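Local coordinates for periplasmic binding protein (Thermotoga lettingae TMO, PDB 4RY8), which binds 5-methylthioribose between its two lobes and probably serves as the solute receptor of a bacterial sugar-uptake system, at residues C[73-79]-C[97-103]; C[111-117]-C[275-281]; C[264-268]-C[314-320]. All coordinates share one frame. Residue numbers count along the deposited sequence, not the author numbering.

Contact 1: C[73-79]-C[97-103]; sequences DAIIIDH and IRVVTFD. With SR1 (5-S-methyl-5-thio-alpha-D-ribofuranose), chain G.
A parallel beta-alpha-beta unit illustrates how a Rossmann-like sheet delivers ligand-binding side chains from its C-terminal strand ends. Strands 74-78 and 98-102, joined through helix 82-94, run side by side with axes 4.6 Å apart at closest approach and 17° between their directions. The register pairs Ala-74 with Arg-98 and proceeds in step to Asp-78 with Phe-102.

Six backbone hydrogen bonds alternate in direction along the pair. Arg-98 N donates to Asp-73 O (3.1 Å) and Ile-75 N to Arg-98 O (2.8 Å); Val-100 N reaches Ile-75 O (3.1 Å) and Ile-77 N reaches Val-100 O (3.0 Å); Phe-102 N binds Ile-77 O (2.9 Å), and His-79 N closes the ladder on Phe-102 O (2.9 Å). The even-numbered residues of strand 74-78 make their backbone bonds to strand 17-22 and Glu-23 instead. Ile-75 and Ile-77 share one sheet face with Val-99 and Thr-101. On the other, Ile-76 CG1 meets Val-100 CG1 at 3.7 Å, both under helix 255-270.

Past the strands, His-79 and Asp-103 both adopt positive phi. The m rotamer of His-79 lets both ring nitrogens bond: ND1 donates to Asp-78 OD1 (2.6 Å), NE2 to the ring oxygen O4 of 5-methylthioribose (3.0 Å). Asp-103 CB lies over the imidazole face, 3.8 Å from its centroid, a CH-pi contact. Phe-102 lines the same pocket. The sugar's anomeric hydroxyl O1 donates a very short hydrogen bond, 2.5 Å, to Asp-103 OD2.

Contact 2: C[111-117]-C[275-281]; sequences VPEIEQD and LPKYLLV. With SR1 (5-S-methyl-5-thio-alpha-D-ribofuranose), chain G.
Strands 113-115 and 278-280 run parallel at the edge of the six-stranded sheet of one periplasmic-binding-protein lobe, their axes 4.8 Å apart at closest approach and inclined by 15°. Glu-113 pairs with Tyr-278, Ile-114 with Leu-279 and Glu-115 with Leu-280. Four backbone hydrogen bonds fix this register: Glu-113 N to Lys-277 O (2.8 Å), Leu-279 N to Glu-113 O (2.9 Å), Glu-115 N to Leu-279 O (3.0 Å) and Val-281 N to Glu-115 O (2.8 Å).

Ile-114 and Leu-279, both chi1 m, occupy one face, with CG1 of Ile-114 4.0 Å from CB of Leu-279. On the other, Lys-277 curls back so that NZ donates to Val-111 O (2.8 Å) and forms a salt bridge with Glu-113 OE2 (2.9 Å); a water links that OE2 to Tyr-278 OH, at 2.7 Å from each. This face meets the second subunit, whose Arg-163 forms salt bridges with Glu-113 and Glu-115; the Glu-115 carboxylate also accepts a hydrogen bond from Asp-118 N. Asp-117 is the N-cap of helix 118-132 and also pairs with Lys-127 and Tyr-123 of the second subunit. Beyond the strand, Gln-116 enters the sugar pocket: its OE1 bonds to Thr-253, while NE2 donates to O2 of 5-methylthioribose at 3.0 Å.

Contact 3: C[264-268]-C[314-320]; sequences RAAAA and LVWPEWL
A helix flank clasped by a C-terminal tail exemplifies how a chain end is fastened to an alpha/beta lobe. Residues 264-268 form a turn of helix 255-270, with Ala-268 N bonded to Arg-264 O at 2.9 Å. Opposite, 314-317 is an irregular loop: Val-315 has positive phi (59/66), Trp-316 (-127/62) also departs from an extended conformation, and Pro-317 is the N-cap residue of helix 318-326. The nearest CA pairs are Ala-265 with Val-315 (6.4 Å) and Ala-268 with Leu-320 (7.4 Å).

Polar contacts all spring from Arg-264. Its side chain, with chi1 at -96°, points at the tail and grips backbone carbonyls: NE and NH2 both donate to Leu-314 O, at 3.1 and 2.8 Å, and NE also makes a weak bond to Val-315 O (3.0 Å). The tail carbonyls thus meet the edge of the guanidinium, leaving its flat surface for an aromatic partner.

That partner is Trp-316. The guanidinium stacks on the indole with centres 3.9 Å apart and planes at 11°, a cation-pi geometry, and Arg-264 CD sits 3.5 Å from the centroid of the six-membered ring in a CH-pi contact.

Apolar packing continues along the helix. Ala-267 CB lies 4.2 Å from Leu-320 CD1, and Ala-268 CB touches Pro-317 CG at 4.4 Å. Helix 28-44 adjoins the same patch through Met-40 and Leu-44. Trp-319, chi1 p, brings its ring against the helix while its NE1 bonds to Glu-273. Nearer Arg-264, the t rotamer of Val-315 places CG1 3.7 Å from Ala-268 CB.

All three contacts belong to one lobe. Contacts 1 and 2, with centres 11 Å apart, are successive parts of a single parallel sheet: strands 98-102 and 113-115 are neighbours, joined by probable hydrogen bonds between Thr-101 and both Pro-112 and Ile-114. Both reach the sugar from their C-terminal ends. Contact 3 lies 15 Å from contact 1 and 13 Å from contact 2, centre to centre; its helix 255-270 packs on the sheet, with Ala-266 against Ile-76 and Val-100. Contact 1 closes before the others open, whereas contacts 2 and 3 interleave along the chain: the strand following helix 255-270 completes the sheet, and the tail then returns over helix and edge strand.

Contact 1: C[73-79]-C[97-103]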
loop_
_atom_site.group_PDB
_atom_site.type_symbol
_atom_site.label_atom_id
_atom_site.label_comp_id
_atom_site.label_asym_id
_atom_site.label_seq_id
_atom_site.Cartn_x
_atom_site.Cartn_y
_atom_site.Cartn_z
ATOM N N ASP C 73 -31.930 -3.425 16.896
ATOM C CA ASP C 73 -30.887 -2.789 17.647
ATOM C C ASP C 73 -29.775 -2.175 16.750
ATOM O O ASP C 73 -29.205 -1.114 17.052
ATOM C CB ASP C 73 -30.318 -3.811 18.649
ATOM C CG ASP C 73 -31.351 -4.272 19.643
ATOM O OD1 ASP C 73 -32.107 -5.236 19.366
ATOM O OD2 ASP C 73 -31.441 -3.626 20.698
ATOM N N ALA C 74 -29.461 -2.834 15.642
ATOM C CA ALA C 74 -28.470 -2.296 14.721
ATOM C C ALA C 74 -28.646 -2.816 13.313
ATOM O O ALA C 74 -29.182 -3.906 13.110
ATOM C CB ALA C 74 -27.064 -2.650 15.220
ATOM N N ILE C 75 -28.192 -2.011 12.346
ATOM C CA ILE C 75 -28.106 -2.408 10.958
ATOM C C ILE C 75 -26.651 -2.449 10.432
ATOM O O ILE C 75 -25.889 -1.473 10.564
ATOM C CB ILE C 75 -28.969 -1.454 10.100
ATOM C CG1 ILE C 75 -30.376 -1.386 10.670
ATOM C CG2 ILE C 75 -29.037 -1.941 8.666
ATOM C CD1 ILE C 75 -31.262 -0.346 10.023
ATOM N N ILE C 76 -26.277 -3.564 9.808
ATOM C CA ILE C 76 -25.098 -3.607 8.982
ATOM C C ILE C 76 -25.504 -3.318 7.526
ATOM O O ILE C 76 -26.329 -4.022 6.928
ATOM C CB ILE C 76 -24.399 -4.970 9.059
ATOM C CG1 ILE C 76 -24.155 -5.316 10.531
ATOM C CG2 ILE C 76 -23.087 -4.957 8.295
ATOM C CD1 ILE C 76 -24.030 -6.795 10.781
ATOM N N ILE C 77 -24.942 -2.265 6.971
ATOM C CA ILE C 77 -25.071 -1.984 5.567
ATOM C C ILE C 77 -23.853 -2.473 4.767
ATOM O O ILE C 77 -22.719 -1.981 4.896
ATOM C CB ILE C 77 -25.373 -0.529 5.324
ATOM C CG1 ILE C 77 -26.620 -0.161 6.134
ATOM C CG2 ILE C 77 -25.615 -0.314 3.839
ATOM C CD1 ILE C 77 -27.049 1.256 5.966
ATOM N N ASP C 78 -24.134 -3.444 3.903
ATOM C CA ASP C 78 -23.155 -4.124 3.114
ATOM C C ASP C 78 -23.235 -3.707 1.644
ATOM O O ASP C 78 -24.187 -4.065 0.972
ATOM C CB ASP C 78 -23.466 -5.592 3.248
ATOM C CG ASP C 78 -22.337 -6.442 2.873
ATOM O OD1 ASP C 78 -21.892 -6.252 1.734
ATOM O OD2 ASP C 78 -21.900 -7.264 3.722
ATOM N N HIS C 79 -22.197 -3.033 1.164
ATOM C CA HIS C 79 -22.154 -2.419 -0.147
ATOM C C HIS C 79 -23.247 -1.341 -0.247
ATOM O O HIS C 79 -23.626 -0.736 0.765
ATOM C CB HIS C 79 -22.200 -3.452 -1.261
ATOM C CG HIS C 79 -21.003 -4.333 -1.302
ATOM N ND1 HIS C 79 -20.616 -5.081 -0.222
ATOM C CD2 HIS C 79 -20.099 -4.579 -2.277
ATOM C CE1 HIS C 79 -19.528 -5.754 -0.521
ATOM N NE2 HIS C 79 -19.188 -5.476 -1.759
ATOM N N ILE C 97 -30.870 3.474 16.357
ATOM C CA ILE C 97 -30.337 2.249 15.757
ATOM C C ILE C 97 -28.866 2.485 15.448
ATOM O O ILE C 97 -28.465 3.537 14.881
ATOM C CB ILE C 97 -31.131 1.830 14.499
ATOM C CG1 ILE C 97 -32.593 1.580 14.858
ATOM C CG2 ILE C 97 -30.537 0.578 13.838
ATOM C CD1 ILE C 97 -33.507 1.508 13.669
ATOM N N ARG C 98 -28.047 1.510 15.828
ATOM C CA ARG C 98 -26.621 1.592 15.577
ATOM C C ARG C 98 -26.374 1.066 14.155
ATOM O O ARG C 98 -27.079 0.158 13.678
ATOM C CB ARG C 98 -25.817 0.841 16.669
ATOM C CG ARG C 98 -26.122 1.320 18.116
ATOM C CD ARG C 98 -26.287 2.849 18.313
ATOM N NE ARG C 98 -26.554 3.199 19.720
ATOM C CZ ARG C 98 -27.131 4.323 20.174
ATOM N NH1 ARG C 98 -27.542 5.290 19.359
ATOM N NH2 ARG C 98 -27.305 4.493 21.480
ATOM N N VAL C 99 -25.422 1.681 13.469
ATOM C CA VAL C 99 -25.096 1.321 12.082
ATOM C C VAL C 99 -23.624 1.111 11.901
ATOM O O VAL C 99 -22.823 1.900 12.378
ATOM C CB VAL C 99 -25.547 2.434 11.120
ATOM C CG1 VAL C 99 -25.233 2.040 9.689
ATOM C CG2 VAL C 99 -27.027 2.704 11.308
ATOM N N VAL C 100 -23.252 0.091 11.158
ATOM C CA VAL C 100 -21.878 -0.103 10.771
ATOM C C VAL C 100 -21.941 -0.494 9.338
ATOM O O VAL C 100 -22.929 -1.093 8.934
ATOM C CB VAL C 100 -21.201 -1.237 11.609
ATOM C CG1 VAL C 100 -22.071 -2.476 11.671
ATOM C CG2 VAL C 100 -19.818 -1.607 11.053
ATOM N N THR C 101 -20.925 -0.178 8.547
ATOM C CA THR C 101 -20.916 -0.600 7.174
ATOM C C THR C 101 -19.744 -1.467 6.818
ATOM O O THR C 101 -18.685 -1.469 7.491
ATOM C CB THR C 101 -20.956 0.573 6.177
ATOM O OG1 THR C 101 -19.695 1.223 6.182
ATOM C CG2 THR C 101 -22.017 1.562 6.557
ATOM N N PHE C 102 -19.966 -2.251 5.776
ATOM C CA PHE C 102 -18.934 -2.997 5.098
ATOM C C PHE C 102 -18.994 -2.482 3.702
ATOM O O PHE C 102 -20.044 -2.573 3.068
ATOM C CB PHE C 102 -19.182 -4.506 5.115
ATOM C CG PHE C 102 -18.176 -5.282 4.290
ATOM C CD1 PHE C 102 -16.811 -5.089 4.476
ATOM C CD2 PHE C 102 -18.583 -6.171 3.324
ATOM C CE1 PHE C 102 -15.892 -5.758 3.702
ATOM C CE2 PHE C 102 -17.658 -6.862 2.537
ATOM C CZ PHE C 102 -16.314 -6.639 2.728
ATOM N N ASP C 103 -17.896 -1.934 3.215
ATOM C CA ASP C 103 -17.816 -1.533 1.815
ATOM C C ASP C 103 -18.781 -0.433 1.450
ATOM O O ASP C 103 -19.315 -0.407 0.333
ATOM C CB ASP C 103 -17.987 -2.719 0.859
ATOM C CG ASP C 103 -16.700 -3.535 0.669
ATOM O OD1 ASP C 103 -15.627 -3.112 1.117
ATOM O OD2 ASP C 103 -16.770 -4.588 -0.002
HETATM C CS SR1 G . -19.287 -6.268 -6.501
HETATM S S SR1 G . -18.166 -5.647 -5.268
HETATM C C5 SR1 G . -17.217 -7.183 -5.144
HETATM C C4 SR1 G . -16.092 -7.058 -4.120
HETATM O O4 SR1 G . -16.696 -6.720 -2.914
HETATM C C1 SR1 G . -16.117 -7.445 -1.811
HETATM O O1 SR1 G . -15.520 -6.513 -0.974
HETATM C C2 SR1 G . -15.081 -8.425 -2.337
HETATM O O2 SR1 G . -13.692 -8.185 -1.984
HETATM C C3 SR1 G . -15.304 -8.331 -3.834
HETATM O O3 SR1 G . -14.063 -8.321 -4.526
#

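Contact 2: C[111-117]-C[275-281]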
loop_
_atom_site.group_PDB
_atom_site.type_symbol
_atom_site.label_atom_id
_atom_site.label_comp_id
_atom_site.label_asym_id
_atom_site.label_seq_id
_atom_site.Cartn_x
_atom_site.Cartn_y
_atom_site.Cartn_z
ATOM N N VAL C 111 -20.681 6.002 12.559
ATOM C CA VAL C 111 -20.709 4.773 11.755
ATOM C C VAL C 111 -19.339 4.276 11.406
ATOM O O VAL C 111 -18.713 4.781 10.480
ATOM C CB VAL C 111 -21.406 5.047 10.416
ATOM C CG1 VAL C 111 -21.486 3.788 9.566
ATOM C CG2 VAL C 111 -22.775 5.647 10.691
ATOM N N PRO C 112 -18.880 3.239 12.104
ATOM C CA PRO C 112 -17.673 2.617 11.683
ATOM C C PRO C 112 -17.804 2.021 10.311
ATOM O O PRO C 112 -18.885 1.510 9.937
ATOM C CB PRO C 112 -17.427 1.514 12.731
ATOM C CG PRO C 112 -18.405 1.748 13.806
ATOM C CD PRO C 112 -19.498 2.577 13.259
ATOM N N GLU C 113 -16.706 2.102 9.568
ATOM C CA GLU C 113 -16.583 1.535 8.267
ATOM C C GLU C 113 -15.556 0.382 8.264
ATOM O O GLU C 113 -14.360 0.582 8.498
ATOM C CB GLU C 113 -16.161 2.597 7.272
ATOM C CG GLU C 113 -17.131 3.734 7.097
ATOM C CD GLU C 113 -16.564 4.808 6.182
ATOM O OE1 GLU C 113 -15.711 4.483 5.308
ATOM O OE2 GLU C 113 -16.967 5.993 6.310
ATOM N N ILE C 114 -16.056 -0.820 7.987
ATOM C CA ILE C 114 -15.227 -2.021 7.755
ATOM C C ILE C 114 -14.842 -2.107 6.278
ATOM O O ILE C 114 -15.688 -1.970 5.391
ATOM C CB ILE C 114 -15.961 -3.313 8.202
ATOM C CG1 ILE C 114 -16.359 -3.203 9.681
ATOM C CG2 ILE C 114 -15.065 -4.519 7.993
ATOM C CD1 ILE C 114 -17.283 -4.290 10.207
ATOM N N GLU C 115 -13.564 -2.287 5.994
ATOM C CA GLU C 115 -13.165 -2.698 4.665
ATOM C C GLU C 115 -11.916 -3.511 4.700
ATOM O O GLU C 115 -11.291 -3.651 5.764
ATOM C CB GLU C 115 -12.920 -1.477 3.777
ATOM C CG GLU C 115 -11.945 -0.483 4.376
ATOM C CD GLU C 115 -11.346 0.399 3.306
ATOM O OE1 GLU C 115 -11.827 1.550 3.130
ATOM O OE2 GLU C 115 -10.420 -0.083 2.632
ATOM N N GLN C 116 -11.544 -4.030 3.531
ATOM C CA GLN C 116 -10.365 -4.882 3.436
ATOM C C GLN C 116 -9.099 -4.148 3.043
ATOM O O GLN C 116 -8.168 -4.761 2.477
ATOM C CB GLN C 116 -10.632 -5.959 2.438
ATOM C CG GLN C 116 -11.827 -6.788 2.799
ATOM C CD GLN C 116 -12.247 -7.689 1.688
ATOM O OE1 GLN C 116 -11.933 -8.869 1.681
ATOM N NE2 GLN C 116 -12.957 -7.149 0.740
ATOM N N ASP C 117 -9.052 -2.858 3.396
ATOM C CA ASP C 117 -7.964 -1.955 3.024
ATOM C C ASP C 117 -7.891 -2.031 1.522
ATOM O O ASP C 117 -6.918 -2.499 0.949
ATOM C CB ASP C 117 -6.618 -2.267 3.704
ATOM C CG ASP C 117 -5.654 -1.117 3.627
ATOM O OD1 ASP C 117 -5.840 -0.198 2.783
ATOM O OD2 ASP C 117 -4.717 -1.068 4.428
ATOM N N LEU C 275 -16.345 2.469 18.788
ATOM C CA LEU C 275 -15.470 1.745 17.893
ATOM C C LEU C 275 -14.625 2.700 17.093
ATOM O O LEU C 275 -15.025 3.849 16.861
ATOM C CB LEU C 275 -16.281 0.844 16.942
ATOM C CG LEU C 275 -16.352 -0.678 17.270
ATOM C CD1 LEU C 275 -16.393 -0.961 18.766
ATOM C CD2 LEU C 275 -17.520 -1.367 16.562
ATOM N N PRO C 276 -13.466 2.223 16.638
ATOM C CA PRO C 276 -12.734 3.019 15.677
ATOM C C PRO C 276 -13.615 3.358 14.441
ATOM O O PRO C 276 -14.547 2.626 14.105
ATOM C CB PRO C 276 -11.558 2.110 15.291
ATOM C CG PRO C 276 -11.376 1.173 16.469
ATOM C CD PRO C 276 -12.717 1.032 17.107
ATOM N N LYS C 277 -13.362 4.490 13.820
ATOM C CA LYS C 277 -14.087 4.873 12.626
ATOM C C LYS C 277 -13.757 3.942 11.464
ATOM O O LYS C 277 -14.626 3.649 10.639
ATOM C CB LYS C 277 -13.768 6.322 12.291
ATOM C CG LYS C 277 -14.354 6.874 10.987
ATOM C CD LYS C 277 -15.842 6.731 10.806
ATOM C CE LYS C 277 -16.152 6.827 9.307
ATOM N NZ LYS C 277 -17.596 6.920 8.992
ATOM N N TYR C 278 -12.499 3.484 11.371
ATOM C CA TYR C 278 -12.070 2.609 10.278
ATOM C C TYR C 278 -11.582 1.275 10.834
ATOM O O TYR C 278 -10.742 1.261 11.697
ATOM C CB TYR C 278 -11.014 3.281 9.415
ATOM C CG TYR C 278 -11.571 4.572 8.782
ATOM C CD1 TYR C 278 -12.492 4.529 7.753
ATOM C CD2 TYR C 278 -11.183 5.794 9.239
ATOM C CE1 TYR C 278 -13.036 5.716 7.212
ATOM C CE2 TYR C 278 -11.687 6.967 8.703
ATOM C CZ TYR C 278 -12.626 6.915 7.703
ATOM O OH TYR C 278 -13.121 8.106 7.185
ATOM N N LEU C 279 -12.181 0.180 10.373
ATOM C CA LEU C 279 -11.801 -1.174 10.754
ATOM C C LEU C 279 -11.304 -1.815 9.472
ATOM O O LEU C 279 -12.084 -2.247 8.618
ATOM C CB LEU C 279 -12.990 -1.915 11.387
ATOM C CG LEU C 279 -13.484 -1.433 12.771
ATOM C CD1 LEU C 279 -14.759 -2.108 13.212
ATOM C CD2 LEU C 279 -12.447 -1.592 13.874
ATOM N N LEU C 280 -9.991 -1.757 9.288
ATOM C CA LEU C 280 -9.364 -2.296 8.093
ATOM C C LEU C 280 -8.889 -3.740 8.369
ATOM O O LEU C 280 -8.099 -3.983 9.286
ATOM C CB LEU C 280 -8.161 -1.447 7.685
ATOM C CG LEU C 280 -8.339 0.044 7.437
ATOM C CD1 LEU C 280 -7.063 0.594 6.838
ATOM C CD2 LEU C 280 -9.496 0.331 6.529
ATOM N N VAL C 281 -9.419 -4.683 7.602
ATOM C CA VAL C 281 -8.940 -6.051 7.598
ATOM C C VAL C 281 -7.738 -6.184 6.651
ATOM O O VAL C 281 -7.857 -5.901 5.469
ATOM C CB VAL C 281 -10.050 -7.066 7.216
ATOM C CG1 VAL C 281 -9.529 -8.506 7.381
ATOM C CG2 VAL C 281 -11.271 -6.877 8.125
HETATM C CS SR1 G . -19.287 -6.268 -6.501
HETATM S S SR1 G . -18.166 -5.647 -5.268
HETATM C C5 SR1 G . -17.217 -7.183 -5.144
HETATM C C4 SR1 G . -16.092 -7.058 -4.120
HETATM O O4 SR1 G . -16.696 -6.720 -2.914
HETATM C C1 SR1 G . -16.117 -7.445 -1.811
HETATM O O1 SR1 G . -15.520 -6.513 -0.974
HETATM C C2 SR1 G . -15.081 -8.425 -2.337
HETATM O O2 SR1 G . -13.692 -8.185 -1.984
HETATM C C3 SR1 G . -15.304 -8.331 -3.834
HETATM O O3 SR1 G . -14.063 -8.321 -4.526
HETATM O O HOH W 1 -14.951 7.528 5.323
#

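Contact 3: C[264-268]-C[314-320]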
loop_
_atom_site.group_PDB
_atom_site.type_symbol
_atom_site.label_atom_id
_atom_site.label_comp_id
_atom_site.label_asym_id
_atom_site.label_seq_id
_atom_site.Cartn_x
_atom_site.Cartn_y
_atom_site.Cartn_z
ATOM N N ARG C 264 -19.722 -8.748 15.077
ATOM C CA ARG C 264 -19.076 -8.344 16.328
ATOM C C ARG C 264 -19.134 -6.879 16.518
ATOM O O ARG C 264 -19.366 -6.445 17.625
ATOM C CB ARG C 264 -17.588 -8.696 16.366
ATOM C CG ARG C 264 -17.294 -9.982 17.057
ATOM C CD ARG C 264 -15.917 -9.985 17.697
ATOM N NE ARG C 264 -14.809 -9.597 16.815
ATOM C CZ ARG C 264 -14.394 -10.289 15.759
ATOM N NH1 ARG C 264 -15.004 -11.403 15.365
ATOM N NH2 ARG C 264 -13.341 -9.864 15.094
ATOM N N ALA C 265 -18.865 -6.119 15.443
ATOM C CA ALA C 265 -18.901 -4.663 15.494
ATOM C C ALA C 265 -20.285 -4.179 15.850
ATOM O O ALA C 265 -20.456 -3.291 16.694
ATOM C CB ALA C 265 -18.453 -4.045 14.163
ATOM N N ALA C 266 -21.265 -4.727 15.139
ATOM C CA ALA C 266 -22.644 -4.392 15.361
ATOM C C ALA C 266 -22.991 -4.647 16.812
ATOM O O ALA C 266 -23.565 -3.802 17.479
ATOM C CB ALA C 266 -23.525 -5.217 14.463
ATOM N N ALA C 267 -22.614 -5.817 17.314
ATOM C CA ALA C 267 -22.974 -6.195 18.676
ATOM C C ALA C 267 -22.259 -5.311 19.696
ATOM O O ALA C 267 -22.826 -4.968 20.725
ATOM C CB ALA C 267 -22.659 -7.667 18.922
ATOM N N ALA C 268 -21.020 -4.925 19.392
ATOM C CA ALA C 268 -20.275 -3.993 20.234
ATOM C C ALA C 268 -20.996 -2.649 20.362
ATOM O O ALA C 268 -21.137 -2.111 21.466
ATOM C CB ALA C 268 -18.858 -3.801 19.698
ATOM N N LEU C 314 -9.685 -7.907 15.907
ATOM C CA LEU C 314 -10.360 -6.619 16.023
ATOM C C LEU C 314 -11.694 -6.704 16.775
ATOM O O LEU C 314 -12.463 -7.621 16.561
ATOM C CB LEU C 314 -10.672 -6.062 14.624
ATOM C CG LEU C 314 -9.501 -5.566 13.792
ATOM C CD1 LEU C 314 -9.938 -5.408 12.348
ATOM C CD2 LEU C 314 -8.975 -4.254 14.346
ATOM N N VAL C 315 -11.969 -5.714 17.621
ATOM C CA VAL C 315 -13.255 -5.550 18.302
ATOM C C VAL C 315 -13.649 -6.737 19.174
ATOM O O VAL C 315 -14.644 -7.418 18.910
ATOM C CB VAL C 315 -14.402 -5.228 17.319
ATOM C CG1 VAL C 315 -15.658 -4.851 18.085
ATOM C CG2 VAL C 315 -13.994 -4.074 16.415
ATOM N N TRP C 316 -12.872 -6.956 20.230
ATOM C CA TRP C 316 -13.159 -7.992 21.202
ATOM C C TRP C 316 -13.191 -7.400 22.620
ATOM O O TRP C 316 -12.394 -7.807 23.481
ATOM C CB TRP C 316 -12.082 -9.085 21.126
ATOM C CG TRP C 316 -12.170 -10.011 19.929
ATOM C CD1 TRP C 316 -11.405 -9.972 18.805
ATOM C CD2 TRP C 316 -13.048 -11.123 19.776
ATOM N NE1 TRP C 316 -11.771 -10.976 17.943
ATOM C CE2 TRP C 316 -12.777 -11.700 18.520
ATOM C CE3 TRP C 316 -14.051 -11.681 20.575
ATOM C CZ2 TRP C 316 -13.461 -12.810 18.045
ATOM C CZ3 TRP C 316 -14.730 -12.789 20.107
ATOM C CH2 TRP C 316 -14.433 -13.342 18.849
ATOM N N PRO C 317 -14.116 -6.453 22.887
ATOM C CA PRO C 317 -14.190 -5.918 24.251
ATOM C C PRO C 317 -14.325 -7.043 25.272
ATOM O O PRO C 317 -14.780 -8.141 24.935
ATOM C CB PRO C 317 -15.448 -5.027 24.243
ATOM C CG PRO C 317 -16.046 -5.138 22.877
ATOM C CD PRO C 317 -15.028 -5.754 21.962
ATOM N N GLU C 318 -13.936 -6.784 26.509
ATOM C CA GLU C 318 -13.853 -7.864 27.481
ATOM C C GLU C 318 -15.167 -8.604 27.617
ATOM O O GLU C 318 -15.201 -9.842 27.604
ATOM C CB GLU C 318 -13.431 -7.329 28.853
ATOM C CG GLU C 318 -12.021 -6.775 28.897
ATOM C CD GLU C 318 -10.997 -7.748 28.357
ATOM O OE1 GLU C 318 -10.006 -7.274 27.769
ATOM O OE2 GLU C 318 -11.187 -8.979 28.513
ATOM N N TRP C 319 -16.245 -7.840 27.771
ATOM C CA TRP C 319 -17.572 -8.421 27.968
ATOM C C TRP C 319 -18.036 -9.300 26.803
ATOM O O TRP C 319 -18.709 -10.302 26.998
ATOM C CB TRP C 319 -18.594 -7.316 28.274
ATOM C CG TRP C 319 -18.813 -6.314 27.171
ATOM C CD1 TRP C 319 -18.209 -5.090 27.032
ATOM C CD2 TRP C 319 -19.720 -6.442 26.074
ATOM N NE1 TRP C 319 -18.673 -4.466 25.900
ATOM C CE2 TRP C 319 -19.602 -5.270 25.294
ATOM C CE3 TRP C 319 -20.611 -7.433 25.663
ATOM C CZ2 TRP C 319 -20.361 -5.055 24.150
ATOM C CZ3 TRP C 319 -21.350 -7.218 24.491
ATOM C CH2 TRP C 319 -21.207 -6.034 23.756
ATOM N N LEU C 320 -17.668 -8.932 25.592
ATOM C CA LEU C 320 -18.090 -9.682 24.431
ATOM C C LEU C 320 -17.382 -11.021 24.299
ATOM O O LEU C 320 -18.014 -12.013 23.930
ATOM C CB LEU C 320 -17.874 -8.864 23.154
ATOM C CG LEU C 320 -18.552 -9.412 21.894
ATOM C CD1 LEU C 320 -19.120 -8.258 21.079
ATOM C CD2 LEU C 320 -17.594 -10.243 21.044
#